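Local atomic coordinates of p800 reaction center core protein (Heliobacterium modesticaldum, PDB entry 5V8K), a protein that forms the homodimeric core of a photosynthetic reaction center, holding bacteriochlorophylls g and g' and sharing in a [4Fe-4S] cluster. Residues 42-47 with 56-61; 423-428 with 433-438; 461-466 with 475-480. All coordinates share one frame; numbering follows the deposited sequence.

Interaction 1. Residues 42-47 with 56-61; sequences HHLSWD and APATMF. With GBF (Bacteriochlorophyll g), chain I.
Ala58 CB packs against the 42-47 loop at two points, 3.7 Å from Leu44 CD2 and 3.4 Å from the carbonyl oxygen of His43. The leucine reaches it by doubling back: its CB starts away from the 56-61 segment, and with CG beside its backbone N (chi1 -52°) the CD2 methyl returns to the alanine.

The polar link is made by one water. It donates to His43 O at 2.6 Å, accepts from Ala58 N at 3.0 Å, and gives a weak bond to Ala56 O. Because Ala58 N lies in the first turn of helix 58-67, where no earlier turn supplies a carbonyl, the water serves as its acceptor and ties the loop to the helix start.

Metal ligation and pigment contacts occupy the other side of the loop. His43 NE2 binds the magnesium of bacteriochlorophyll g at 2.4 Å, while His43 N donates to the pigment's O1D at 3.2 Å in a nearly straight bond (171°). The same residue therefore holds the pigment at its magnesium and at the ester carbonyl beside the macrocycle. The His42 ring has the pigment's CMD methyl over the centre of one face, and its NE2 ligates the magnesium of another bacteriochlorophyll g. Trp46 meets the pigment's CAA through CZ3 at the edge of its indole.

In the fold, the loop leaves helix 18-39 and runs into helix 48-51. Helix 58-67 packs back on helix 18-39 through Ala58 and Phe61, both touching Ile39, and Thr59 and Met60 rest on helix 258-291.

Interaction 2. Residues 423-428 with 433-438; sequences PCLGPA and CSISLV. With SF4 (iron/sulfur cluster), chain B.
Cys424 and Cys433 bring their thiolates to two corners of one [4Fe-4S] cluster: Cys424 SG ligates iron FE2 at 2.4 Å and Cys433 SG ligates FE1 at 2.5 Å. Cys424 CB packs 3.6 Å from Cys433 CA. The sulfur of Cys424 stands between its own N and carbonyl carbon (chi1 77°), whereas that of Cys433 nearly eclipses its backbone N (chi1 -2°).

One shell out, Ser434 N donates to Pro423 O at 3.0 Å, clamping together the residues next to the two ligands; the donor is tilted 29° from the carbonyl plane. Leu425 and Ile435 cross at about a right angle and touch methyl to methyl, CD1 to CD1 at 3.9 Å. Thr432 OG1 braces the turn by bonding to Leu425 N and Gly426 O.

At the dimer interface, Cys424 packs on Pro427 of the second subunit, whose matching cysteines probably hold the other two irons, as in the inter-subunit FX cluster of photosystem I. Ser434 OG bonds to Gln541 O of that subunit and to Lys579 of helix 575-599, the helix that carries Leu575 against Cys424. The cluster loop runs straight into helix 437-447, with Ser436 at its N-cap.

Interaction 3. Residues 461-466 with 475-480; sequences GCWMGS and NDIYQA. With GB0 (Bacteriochlorophyll g'), chain C.
This is an aromatic, offset edge-to-face contact between the loop that follows helix 449-459 and the first turns of helix 475-488. A Schellman motif ends the earlier helix, with Gly461 as its C-prime residue, and sends the chain into the 461-466 segment.

Trp463 carries the loop's side of the packing. Its CG lies opposite the backbone N (chi1 179°), which extends the indole toward the helix. Tyr478 turns its edge to the face of the tryptophan's six-membered ring; the planes stand at 82° and the centroids are 5.9 Å apart. Tyr478 CD1 leads that edge, 4.1 Å from both Trp463 CE3 and Trp463 CZ3. From the same six-membered ring, Trp463 CH2 packs more loosely on Ile477 CG2, 4.4 Å away.

The polar ends of both rings are held from outside: Trp463 NE1 by Tyr358 OH, and Tyr478 OH by the carbonyl oxygen of Leu497. These bonds probably help fix how the two rings are turned. Within the loop, Gly465 N sits over one face of the indole toward its rim. Met464 lies beside the tail of bacteriochlorophyll g'; its chain, bent at chi2 and chi3, brings CE to 3.6 Å from the tail atom C15.

How the interactions relate
The three contacts follow one another along the chain and nowhere touch. Interactions 1 and 2 lie on opposite sides of the chain's centre, their own centres 44 Å apart; interaction 3 is 35 Å from interaction 1 and 45 Å from interaction 2, centre to centre. Even the closest pair, interactions 1 and 3, keeps about 17 Å between nearest atoms. Each meets different cofactors: the histidines of interaction 1 ligate the magnesiums of two bacteriochlorophylls g, the cysteines of interaction 2 two irons of the cluster, and interaction 3 borders the tail of bacteriochlorophyll g' without reaching its magnesium. The Trp463 side chain is about 11 Å from that of the calcium ligand Asp460 and about 14 Å from a calcium ion.

Interaction 1. Residues 42-47 with 56-61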
loop_
_atom_site.group_PDB
_atom_site.type_symbol
_atom_site.label_atom_id
_atom_site.label_comp_id
_atom_site.label_asym_id
_atom_site.label_seq_id
_atom_site.Cartn_x
_atom_site.Cartn_y
_atom_site.Cartn_z
ATOM N N HIS A 42 32.374 7.279 -11.789
ATOM C CA HIS A 42 31.336 8.133 -11.236
ATOM C C HIS A 42 30.504 7.354 -10.215
ATOM O O HIS A 42 30.534 6.127 -10.167
ATOM C CB HIS A 42 30.440 8.662 -12.354
ATOM C CG HIS A 42 31.159 9.494 -13.347
ATOM N ND1 HIS A 42 31.550 10.787 -13.084
ATOM C CD2 HIS A 42 31.575 9.219 -14.601
ATOM C CE1 HIS A 42 32.180 11.274 -14.135
ATOM N NE2 HIS A 42 32.217 10.341 -15.063
ATOM N N HIS A 43 29.765 8.080 -9.389
ATOM C CA HIS A 43 28.919 7.461 -8.363
ATOM C C HIS A 43 29.729 6.582 -7.412
ATOM O O HIS A 43 29.321 5.467 -7.084
ATOM C CB HIS A 43 27.803 6.620 -8.997
ATOM C CG HIS A 43 26.816 7.414 -9.777
ATOM N ND1 HIS A 43 25.562 6.942 -10.076
ATOM C CD2 HIS A 43 26.902 8.644 -10.339
ATOM C CE1 HIS A 43 24.899 7.853 -10.760
ATOM N NE2 HIS A 43 25.700 8.885 -10.953
ATOM N N LEU A 44 30.898 7.061 -7.001
ATOM C CA LEU A 44 31.700 6.379 -5.998
ATOM C C LEU A 44 31.343 6.852 -4.592
ATOM O O LEU A 44 31.098 6.043 -3.694
ATOM C CB LEU A 44 33.180 6.626 -6.283
ATOM C CG LEU A 44 33.669 6.333 -7.699
ATOM C CD1 LEU A 44 35.214 6.347 -7.786
ATOM C CD2 LEU A 44 33.142 5.009 -8.127
ATOM N N SER A 45 31.349 8.170 -4.412
ATOM C CA SER A 45 31.058 8.874 -3.164
ATOM C C SER A 45 31.144 10.373 -3.464
ATOM O O SER A 45 31.450 10.774 -4.599
ATOM C CB SER A 45 32.013 8.465 -2.041
ATOM O OG SER A 45 33.350 8.772 -2.364
ATOM N N TRP A 46 30.831 11.217 -2.489
ATOM C CA TRP A 46 30.968 12.653 -2.703
ATOM C C TRP A 46 32.433 13.061 -2.797
ATOM O O TRP A 46 32.755 14.036 -3.473
ATOM C CB TRP A 46 30.304 13.450 -1.567
ATOM C CG TRP A 46 28.834 13.253 -1.427
ATOM C CD1 TRP A 46 28.176 12.773 -0.335
ATOM C CD2 TRP A 46 27.837 13.552 -2.400
ATOM N NE1 TRP A 46 26.801 12.711 -0.582
ATOM C CE2 TRP A 46 26.574 13.197 -1.839
ATOM C CE3 TRP A 46 27.878 14.084 -3.699
ATOM C CZ2 TRP A 46 25.386 13.353 -2.526
ATOM C CZ3 TRP A 46 26.693 14.245 -4.378
ATOM C CH2 TRP A 46 25.449 13.857 -3.789
ATOM N N ASP A 47 33.325 12.358 -2.103
ATOM C CA ASP A 47 34.743 12.722 -2.077
ATOM C C ASP A 47 35.573 11.469 -1.962
ATOM O O ASP A 47 35.960 11.056 -0.857
ATOM C CB ASP A 47 35.066 13.645 -0.917
ATOM C CG ASP A 47 36.567 13.995 -0.850
ATOM O OD1 ASP A 47 37.286 13.967 -1.894
ATOM O OD2 ASP A 47 37.022 14.250 0.277
ATOM N N ALA A 56 26.398 2.060 -4.010
ATOM C CA ALA A 56 26.034 0.883 -4.757
ATOM C C ALA A 56 25.882 1.304 -6.193
ATOM O O ALA A 56 25.396 2.409 -6.437
ATOM C CB ALA A 56 24.754 0.241 -4.217
ATOM N N PRO A 57 25.877 0.307 -7.057
ATOM C CA PRO A 57 26.712 -0.672 -7.736
ATOM C C PRO A 57 28.235 -0.471 -7.675
ATOM O O PRO A 57 28.885 -1.508 -7.818
ATOM C CB PRO A 57 26.178 -0.642 -9.193
ATOM C CG PRO A 57 25.266 0.426 -9.273
ATOM C CD PRO A 57 25.385 1.236 -8.089
ATOM N N ALA A 58 28.795 0.729 -7.466
ATOM C CA ALA A 58 30.244 0.885 -7.636
ATOM C C ALA A 58 31.027 -0.035 -6.710
ATOM O O ALA A 58 32.066 -0.582 -7.096
ATOM C CB ALA A 58 30.642 2.347 -7.407
ATOM N N THR A 59 30.545 -0.217 -5.481
ATOM C CA THR A 59 31.228 -1.067 -4.510
ATOM C C THR A 59 31.460 -2.472 -5.040
ATOM O O THR A 59 32.503 -3.085 -4.765
ATOM C CB THR A 59 30.422 -1.153 -3.209
ATOM O OG1 THR A 59 29.043 -1.439 -3.521
ATOM C CG2 THR A 59 30.556 0.125 -2.445
ATOM N N MET A 60 30.483 -3.026 -5.758
ATOM C CA MET A 60 30.630 -4.406 -6.215
ATOM C C MET A 60 31.705 -4.502 -7.288
ATOM O O MET A 60 32.458 -5.477 -7.343
ATOM C CB MET A 60 29.292 -4.974 -6.736
ATOM C CG MET A 60 28.361 -5.404 -5.633
ATOM S SD MET A 60 26.888 -6.169 -6.282
ATOM C CE MET A 60 25.927 -4.707 -6.742
ATOM N N PHE A 61 31.782 -3.493 -8.141
ATOM C CA PHE A 61 32.751 -3.504 -9.235
ATOM C C PHE A 61 34.166 -3.246 -8.720
ATOM O O PHE A 61 35.142 -3.788 -9.262
ATOM C CB PHE A 61 32.352 -2.468 -10.285
ATOM C CG PHE A 61 31.234 -2.910 -11.140
ATOM C CD1 PHE A 61 29.936 -2.662 -10.761
ATOM C CD2 PHE A 61 31.461 -3.615 -12.294
ATOM C CE1 PHE A 61 28.887 -3.077 -11.530
ATOM C CE2 PHE A 61 30.390 -4.066 -13.086
ATOM C CZ PHE A 61 29.122 -3.803 -12.703
HETATM MG MG GBF I . 24.461 10.813 -11.774
HETATM C CHA GBF I . 27.213 12.623 -10.662
HETATM C CHB GBF I . 22.903 11.416 -8.933
HETATM C CHC GBF I . 21.857 9.122 -13.208
HETATM C CHD GBF I . 26.091 10.759 -14.999
HETATM N NA GBF I . 24.942 11.816 -10.163
HETATM C C1A GBF I . 26.053 12.433 -9.752
HETATM C C2A GBF I . 26.095 13.061 -8.382
HETATM C C3A GBF I . 24.828 12.436 -7.827
HETATM C C4A GBF I . 24.173 11.872 -9.057
HETATM C CMA GBF I . 25.116 11.296 -6.847
HETATM C CAA GBF I . 26.063 14.587 -8.240
HETATM C CBA GBF I . 24.856 15.281 -8.860
HETATM C CGA GBF I . 25.053 15.378 -10.348
HETATM O O1A GBF I . 26.103 15.843 -10.757
HETATM O O2A GBF I . 24.322 14.502 -11.247
HETATM N NB GBF I . 22.585 10.418 -11.155
HETATM C C1B GBF I . 22.121 10.646 -9.927
HETATM C C2B GBF I . 20.837 10.118 -9.857
HETATM C C3B GBF I . 20.574 9.486 -11.079
HETATM C C4B GBF I . 21.730 9.648 -11.835
HETATM C CMB GBF I . 19.943 10.254 -8.676
HETATM C CAB GBF I . 19.349 8.782 -11.559
HETATM C CBB GBF I . 18.168 8.785 -10.990
HETATM N NC GBF I . 24.086 10.140 -13.670
HETATM C C1C GBF I . 23.023 9.441 -14.068
HETATM C C2C GBF I . 22.821 8.851 -15.424
HETATM C C3C GBF I . 24.104 9.440 -15.816
HETATM C C4C GBF I . 24.788 10.133 -14.822
HETATM C CMC GBF I . 22.862 7.331 -15.337
HETATM C CAC GBF I . 24.669 9.302 -17.187
HETATM C CBC GBF I . 23.957 8.554 -18.296
HETATM N ND GBF I . 26.088 11.513 -12.713
HETATM C C1D GBF I . 26.729 11.406 -13.860
HETATM C C2D GBF I . 28.220 11.935 -14.065
HETATM C C3D GBF I . 28.224 12.358 -12.727
HETATM C C4D GBF I . 27.056 12.145 -11.960
HETATM C CMD GBF I . 29.138 11.940 -15.242
HETATM C CAD GBF I . 29.254 12.810 -11.757
HETATM O OBD GBF I . 30.324 13.473 -11.944
HETATM C CBD GBF I . 28.584 13.106 -10.454
HETATM C CGD GBF I . 29.218 12.375 -9.315
HETATM O O1D GBF I . 29.571 11.228 -9.417
HETATM O O2D GBF I . 29.465 13.005 -8.060
HETATM C CED GBF I . 29.995 12.181 -7.022
HETATM C C1 GBF I . 24.473 14.671 -12.665
HETATM C C2 GBF I . 23.269 15.425 -13.173
HETATM C C3 GBF I . 22.159 14.869 -13.697
HETATM C C4 GBF I . 21.066 15.813 -14.120
HETATM C C5 GBF I . 21.954 13.374 -13.864
HETATM C C6 GBF I . 21.666 12.978 -15.299
HETATM C C7 GBF I . 20.677 11.832 -15.319
HETATM C C8 GBF I . 20.423 11.204 -16.478
HETATM C C9 GBF I . 21.176 11.677 -17.695
HETATM C C10 GBF I . 19.439 10.039 -16.519
HETATM C C11 GBF I . 18.544 10.111 -17.749
HETATM C C12 GBF I . 18.354 8.748 -18.414
HETATM C C13 GBF I . 18.470 8.570 -19.758
HETATM C C14 GBF I . 18.803 9.715 -20.676
HETATM C C15 GBF I . 18.257 7.210 -20.409
HETATM O O HOH W 1 27.642 3.549 -7.426
#

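Interaction 2. Residues 423-428 with 433-438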
loop_
_atom_site.group_PDB
_atom_site.type_symbol
_atom_site.label_atom_id
_atom_site.label_comp_id
_atom_site.label_asym_id
_atom_site.label_seq_id
_atom_site.Cartn_x
_atom_site.Cartn_y
_atom_site.Cartn_z
ATOM N N PRO A 423 -6.968 -5.394 -22.718
ATOM C CA PRO A 423 -6.926 -5.167 -21.276
ATOM C C PRO A 423 -8.148 -5.689 -20.543
ATOM O O PRO A 423 -8.068 -5.970 -19.348
ATOM C CB PRO A 423 -6.846 -3.642 -21.167
ATOM C CG PRO A 423 -7.586 -3.156 -22.403
ATOM C CD PRO A 423 -7.392 -4.196 -23.465
ATOM N N CYS A 424 -9.278 -5.783 -21.248
ATOM C CA CYS A 424 -10.556 -6.146 -20.664
ATOM C C CYS A 424 -11.574 -6.228 -21.791
ATOM O O CYS A 424 -11.288 -5.860 -22.937
ATOM C CB CYS A 424 -10.990 -5.105 -19.629
ATOM S SG CYS A 424 -11.629 -3.636 -20.409
ATOM N N LEU A 425 -12.784 -6.681 -21.444
ATOM C CA LEU A 425 -13.904 -6.723 -22.376
ATOM C C LEU A 425 -15.124 -5.978 -21.846
ATOM O O LEU A 425 -16.209 -6.103 -22.417
ATOM C CB LEU A 425 -14.297 -8.176 -22.700
ATOM C CG LEU A 425 -13.241 -9.143 -23.230
ATOM C CD1 LEU A 425 -13.739 -10.545 -23.234
ATOM C CD2 LEU A 425 -12.879 -8.768 -24.641
ATOM N N GLY A 426 -14.991 -5.237 -20.756
ATOM C CA GLY A 426 -16.081 -4.440 -20.251
ATOM C C GLY A 426 -16.852 -5.072 -19.122
ATOM O O GLY A 426 -16.500 -6.128 -18.590
ATOM N N PRO A 427 -17.937 -4.404 -18.732
ATOM C CA PRO A 427 -18.637 -4.753 -17.501
ATOM C C PRO A 427 -19.535 -5.976 -17.622
ATOM O O PRO A 427 -20.085 -6.401 -16.610
ATOM C CB PRO A 427 -19.466 -3.488 -17.226
ATOM C CG PRO A 427 -19.742 -2.940 -18.593
ATOM C CD PRO A 427 -18.521 -3.225 -19.380
ATOM N N ALA A 428 -19.698 -6.552 -18.815
ATOM C CA ALA A 428 -20.533 -7.747 -18.952
ATOM C C ALA A 428 -20.112 -8.804 -17.942
ATOM O O ALA A 428 -18.940 -8.900 -17.548
ATOM C CB ALA A 428 -20.433 -8.323 -20.350
ATOM N N CYS A 433 -11.850 -7.592 -16.523
ATOM C CA CYS A 433 -10.497 -7.090 -16.648
ATOM C C CYS A 433 -9.447 -8.167 -16.422
ATOM O O CYS A 433 -9.526 -8.947 -15.470
ATOM C CB CYS A 433 -10.209 -5.960 -15.662
ATOM S SG CYS A 433 -11.478 -5.365 -14.564
ATOM N N SER A 434 -8.416 -8.129 -17.274
ATOM C CA SER A 434 -7.149 -8.825 -17.091
ATOM C C SER A 434 -7.248 -10.338 -17.207
ATOM O O SER A 434 -6.646 -11.061 -16.413
ATOM C CB SER A 434 -6.518 -8.446 -15.765
ATOM O OG SER A 434 -6.019 -7.139 -15.835
ATOM N N ILE A 435 -7.970 -10.811 -18.220
ATOM C CA ILE A 435 -7.906 -12.203 -18.636
ATOM C C ILE A 435 -6.878 -12.491 -19.745
ATOM O O ILE A 435 -6.603 -13.675 -20.030
ATOM C CB ILE A 435 -9.317 -12.643 -19.071
ATOM C CG1 ILE A 435 -9.854 -11.780 -20.229
ATOM C CG2 ILE A 435 -10.275 -12.554 -17.898
ATOM C CD1 ILE A 435 -11.190 -12.264 -20.811
ATOM N N SER A 436 -6.258 -11.467 -20.338
ATOM C CA SER A 436 -5.326 -11.716 -21.428
ATOM C C SER A 436 -3.971 -12.229 -20.921
ATOM O O SER A 436 -3.643 -12.182 -19.730
ATOM C CB SER A 436 -5.097 -10.447 -22.246
ATOM O OG SER A 436 -4.317 -9.539 -21.501
ATOM N N LEU A 437 -3.187 -12.713 -21.882
ATOM C CA LEU A 437 -1.850 -13.243 -21.640
ATOM C C LEU A 437 -0.946 -12.210 -20.958
ATOM O O LEU A 437 -0.327 -12.502 -19.917
ATOM C CB LEU A 437 -1.275 -13.736 -22.983
ATOM C CG LEU A 437 0.144 -14.298 -23.213
ATOM C CD1 LEU A 437 1.028 -13.212 -23.537
ATOM C CD2 LEU A 437 0.773 -14.952 -22.025
ATOM N N VAL A 438 -0.899 -10.977 -21.483
ATOM C CA VAL A 438 0.029 -10.001 -20.907
ATOM C C VAL A 438 -0.434 -9.584 -19.504
ATOM O O VAL A 438 0.388 -9.293 -18.624
ATOM C CB VAL A 438 0.236 -8.787 -21.851
ATOM C CG1 VAL A 438 -0.944 -7.797 -21.817
ATOM C CG2 VAL A 438 1.505 -8.101 -21.502
HETATM FE FE1 SF4 B . -12.387 -3.403 -15.712
HETATM FE FE2 SF4 B . -12.185 -2.624 -18.360
HETATM FE FE3 SF4 B . -11.958 -0.737 -16.397
HETATM FE FE4 SF4 B . -14.397 -1.963 -16.874
HETATM S S1 SF4 B . -13.175 -0.603 -18.361
HETATM S S2 SF4 B . -13.444 -1.599 -14.827
HETATM S S3 SF4 B . -13.795 -4.061 -17.421
HETATM S S4 SF4 B . -10.541 -2.471 -16.776
#

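Interaction 3. Residues 461-466 with 475-480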
loop_
_atom_site.group_PDB
_atom_site.type_symbol
_atom_site.label_atom_id
_atom_site.label_comp_id
_atom_site.label_asym_id
_atom_site.label_seq_id
_atom_site.Cartn_x
_atom_site.Cartn_y
_atom_site.Cartn_z
ATOM N N GLY A 461 19.061 -12.526 7.777
ATOM C CA GLY A 461 19.135 -12.888 9.185
ATOM C C GLY A 461 17.917 -12.566 10.042
ATOM O O GLY A 461 18.037 -12.579 11.270
ATOM N N CYS A 462 16.764 -12.251 9.451
ATOM C CA CYS A 462 15.516 -12.217 10.214
ATOM C C CYS A 462 15.203 -13.566 10.857
ATOM O O CYS A 462 15.453 -14.631 10.283
ATOM C CB CYS A 462 14.322 -11.844 9.346
ATOM S SG CYS A 462 14.285 -10.172 8.880
ATOM N N TRP A 463 14.620 -13.503 12.051
ATOM C CA TRP A 463 13.945 -14.658 12.628
ATOM C C TRP A 463 12.660 -14.919 11.841
ATOM O O TRP A 463 11.782 -14.050 11.752
ATOM C CB TRP A 463 13.646 -14.409 14.106
ATOM C CG TRP A 463 12.928 -15.536 14.809
ATOM C CD1 TRP A 463 11.628 -15.549 15.246
ATOM C CD2 TRP A 463 13.473 -16.803 15.152
ATOM N NE1 TRP A 463 11.352 -16.734 15.868
ATOM C CE2 TRP A 463 12.466 -17.526 15.823
ATOM C CE3 TRP A 463 14.726 -17.393 14.978
ATOM C CZ2 TRP A 463 12.663 -18.797 16.290
ATOM C CZ3 TRP A 463 14.925 -18.638 15.451
ATOM C CH2 TRP A 463 13.899 -19.343 16.104
ATOM N N MET A 464 12.565 -16.079 11.208
ATOM C CA MET A 464 11.421 -16.351 10.361
ATOM C C MET A 464 10.409 -17.282 11.042
ATOM O O MET A 464 9.457 -17.738 10.404
ATOM C CB MET A 464 11.921 -16.890 9.019
ATOM C CG MET A 464 12.814 -15.872 8.230
ATOM S SD MET A 464 11.959 -14.330 7.790
ATOM C CE MET A 464 10.965 -14.904 6.434
ATOM N N GLY A 465 10.577 -17.532 12.337
ATOM C CA GLY A 465 9.560 -18.228 13.097
ATOM C C GLY A 465 8.367 -17.388 13.490
ATOM O O GLY A 465 7.355 -17.947 13.928
ATOM N N SER A 466 8.435 -16.080 13.260
ATOM C CA SER A 466 7.510 -15.111 13.820
ATOM C C SER A 466 7.652 -13.843 12.991
ATOM O O SER A 466 8.700 -13.608 12.395
ATOM C CB SER A 466 7.813 -14.867 15.314
ATOM O OG SER A 466 6.988 -13.842 15.852
ATOM N N ASN A 475 12.932 -17.571 24.620
ATOM C CA ASN A 475 14.331 -17.296 24.311
ATOM C C ASN A 475 15.139 -18.567 24.113
ATOM O O ASN A 475 16.052 -18.598 23.289
ATOM C CB ASN A 475 14.948 -16.451 25.420
ATOM C CG ASN A 475 16.351 -15.990 25.079
ATOM O OD1 ASN A 475 17.318 -16.409 25.699
ATOM N ND2 ASN A 475 16.463 -15.183 24.044
ATOM N N ASP A 476 14.804 -19.627 24.829
ATOM C CA ASP A 476 15.535 -20.883 24.689
ATOM C C ASP A 476 15.475 -21.410 23.264
ATOM O O ASP A 476 16.447 -21.996 22.771
ATOM C CB ASP A 476 14.980 -21.925 25.684
ATOM C CG ASP A 476 13.451 -22.120 25.574
ATOM O OD1 ASP A 476 12.701 -21.152 25.274
ATOM O OD2 ASP A 476 12.981 -23.265 25.805
ATOM N N ILE A 477 14.340 -21.204 22.583
ATOM C CA ILE A 477 14.177 -21.709 21.227
ATOM C C ILE A 477 15.060 -20.917 20.274
ATOM O O ILE A 477 15.703 -21.476 19.372
ATOM C CB ILE A 477 12.696 -21.640 20.819
ATOM C CG1 ILE A 477 11.883 -22.646 21.637
ATOM C CG2 ILE A 477 12.517 -21.914 19.334
ATOM C CD1 ILE A 477 10.365 -22.386 21.592
ATOM N N TYR A 478 15.081 -19.601 20.446
ATOM C CA TYR A 478 15.987 -18.749 19.681
ATOM C C TYR A 478 17.449 -19.153 19.894
ATOM O O TYR A 478 18.202 -19.303 18.928
ATOM C CB TYR A 478 15.779 -17.289 20.064
ATOM C CG TYR A 478 16.852 -16.423 19.503
ATOM C CD1 TYR A 478 17.016 -16.281 18.139
ATOM C CD2 TYR A 478 17.749 -15.798 20.338
ATOM C CE1 TYR A 478 18.056 -15.489 17.621
ATOM C CE2 TYR A 478 18.751 -15.004 19.843
ATOM C CZ TYR A 478 18.904 -14.858 18.483
ATOM O OH TYR A 478 19.928 -14.082 17.990
ATOM N N GLN A 479 17.863 -19.359 21.154
ATOM C CA GLN A 479 19.272 -19.641 21.449
ATOM C C GLN A 479 19.709 -20.976 20.867
ATOM O O GLN A 479 20.824 -21.100 20.359
ATOM C CB GLN A 479 19.524 -19.623 22.951
ATOM C CG GLN A 479 19.322 -18.268 23.618
ATOM C CD GLN A 479 20.362 -17.246 23.192
ATOM O OE1 GLN A 479 21.483 -17.606 22.804
ATOM N NE2 GLN A 479 19.998 -15.958 23.258
ATOM N N ALA A 480 18.851 -21.990 20.926
ATOM C CA ALA A 480 19.210 -23.268 20.316
ATOM C C ALA A 480 19.339 -23.115 18.809
ATOM O O ALA A 480 20.245 -23.689 18.197
ATOM C CB ALA A 480 18.175 -24.345 20.661
HETATM C C1 GB0 C . 4.630 -6.866 -0.446
HETATM C C2 GB0 C . 5.439 -7.743 0.462
HETATM C C3 GB0 C . 5.472 -7.457 1.739
HETATM C C4 GB0 C . 4.732 -6.297 2.305
HETATM C C5 GB0 C . 6.283 -8.327 2.609
HETATM C C6 GB0 C . 5.441 -8.859 3.735
HETATM N NB GB0 C . 4.945 1.546 4.397
HETATM N ND GB0 C . 8.537 -0.116 4.345
HETATM C C10 GB0 C . 7.393 -11.813 5.265
HETATM C C11 GB0 C . 6.724 -13.110 5.670
HETATM C C12 GB0 C . 7.451 -13.700 6.856
HETATM C C13 GB0 C . 7.338 -15.009 7.124
HETATM C C14 GB0 C . 6.540 -15.907 6.245
HETATM C C15 GB0 C . 7.983 -15.640 8.328
HETATM C C1A GB0 C . 6.938 -1.224 1.927
HETATM C C1B GB0 C . 4.081 1.619 3.387
HETATM C C1C GB0 C . 6.690 2.263 6.841
HETATM C C1D GB0 C . 9.663 -0.055 5.000
HETATM C C2A GB0 C . 6.429 -1.484 0.525
HETATM C C2B GB0 C . 3.082 2.502 3.750
HETATM C C2C GB0 C . 7.139 2.731 8.179
HETATM C C2D GB0 C . 10.944 -0.910 4.632
HETATM C C3A GB0 C . 5.486 -0.318 0.339
HETATM C C3B GB0 C . 3.348 2.987 5.009
HETATM C C3C GB0 C . 8.446 2.097 7.900
HETATM C C3D GB0 C . 10.224 -1.470 3.581
HETATM C C4A GB0 C . 5.386 0.114 1.773
HETATM C C4B GB0 C . 4.559 2.404 5.380
HETATM C C4C GB0 C . 8.588 1.483 6.668
HETATM C C4D GB0 C . 8.876 -1.037 3.380
HETATM C C7 GB0 C . 6.325 -9.710 4.599
HETATM C C8 GB0 C . 6.485 -11.016 4.364
HETATM C C9 GB0 C . 5.824 -11.654 3.185
HETATM C CAA GB0 C . 5.716 -2.822 0.385
HETATM C CAB GB0 C . 2.410 3.935 5.670
HETATM C CAC GB0 C . 9.602 2.072 8.819
HETATM C CAD GB0 C . 10.526 -2.466 2.548
HETATM C CBA GB0 C . 5.368 -3.110 -1.072
HETATM C CBB GB0 C . 2.645 4.701 6.684
HETATM C CBC GB0 C . 9.578 2.719 10.184
HETATM C CBD GB0 C . 9.302 -2.619 1.693
HETATM C CED GB0 C . 9.118 -6.246 0.744
HETATM C CGA GB0 C . 4.734 -4.475 -1.215
HETATM C CGD GB0 C . 8.893 -4.040 1.798
HETATM C CHA GB0 C . 8.327 -1.636 2.236
HETATM C CHB GB0 C . 4.296 0.849 2.151
HETATM C CHC GB0 C . 5.290 2.688 6.634
HETATM C CHD GB0 C . 9.784 0.790 6.194
HETATM C CMA GB0 C . 6.024 0.857 -0.511
HETATM C CMB GB0 C . 1.847 2.832 2.993
HETATM C CMC GB0 C . 7.166 4.263 8.211
HETATM C CMD GB0 C . 12.298 -1.047 5.186
HETATM N NA GB0 C . 6.442 -0.145 2.537
HETATM N NC GB0 C . 7.436 1.582 5.988
HETATM O O1A GB0 C . 3.612 -4.629 -1.681
HETATM O O1D GB0 C . 8.309 -4.535 2.753
HETATM O O2A GB0 C . 5.319 -5.609 -0.523
HETATM O O2D GB0 C . 9.264 -4.850 0.693
HETATM O OBD GB0 C . 11.568 -3.118 2.207
HETATM MG MG GB0 C . 6.853 0.902 4.168
#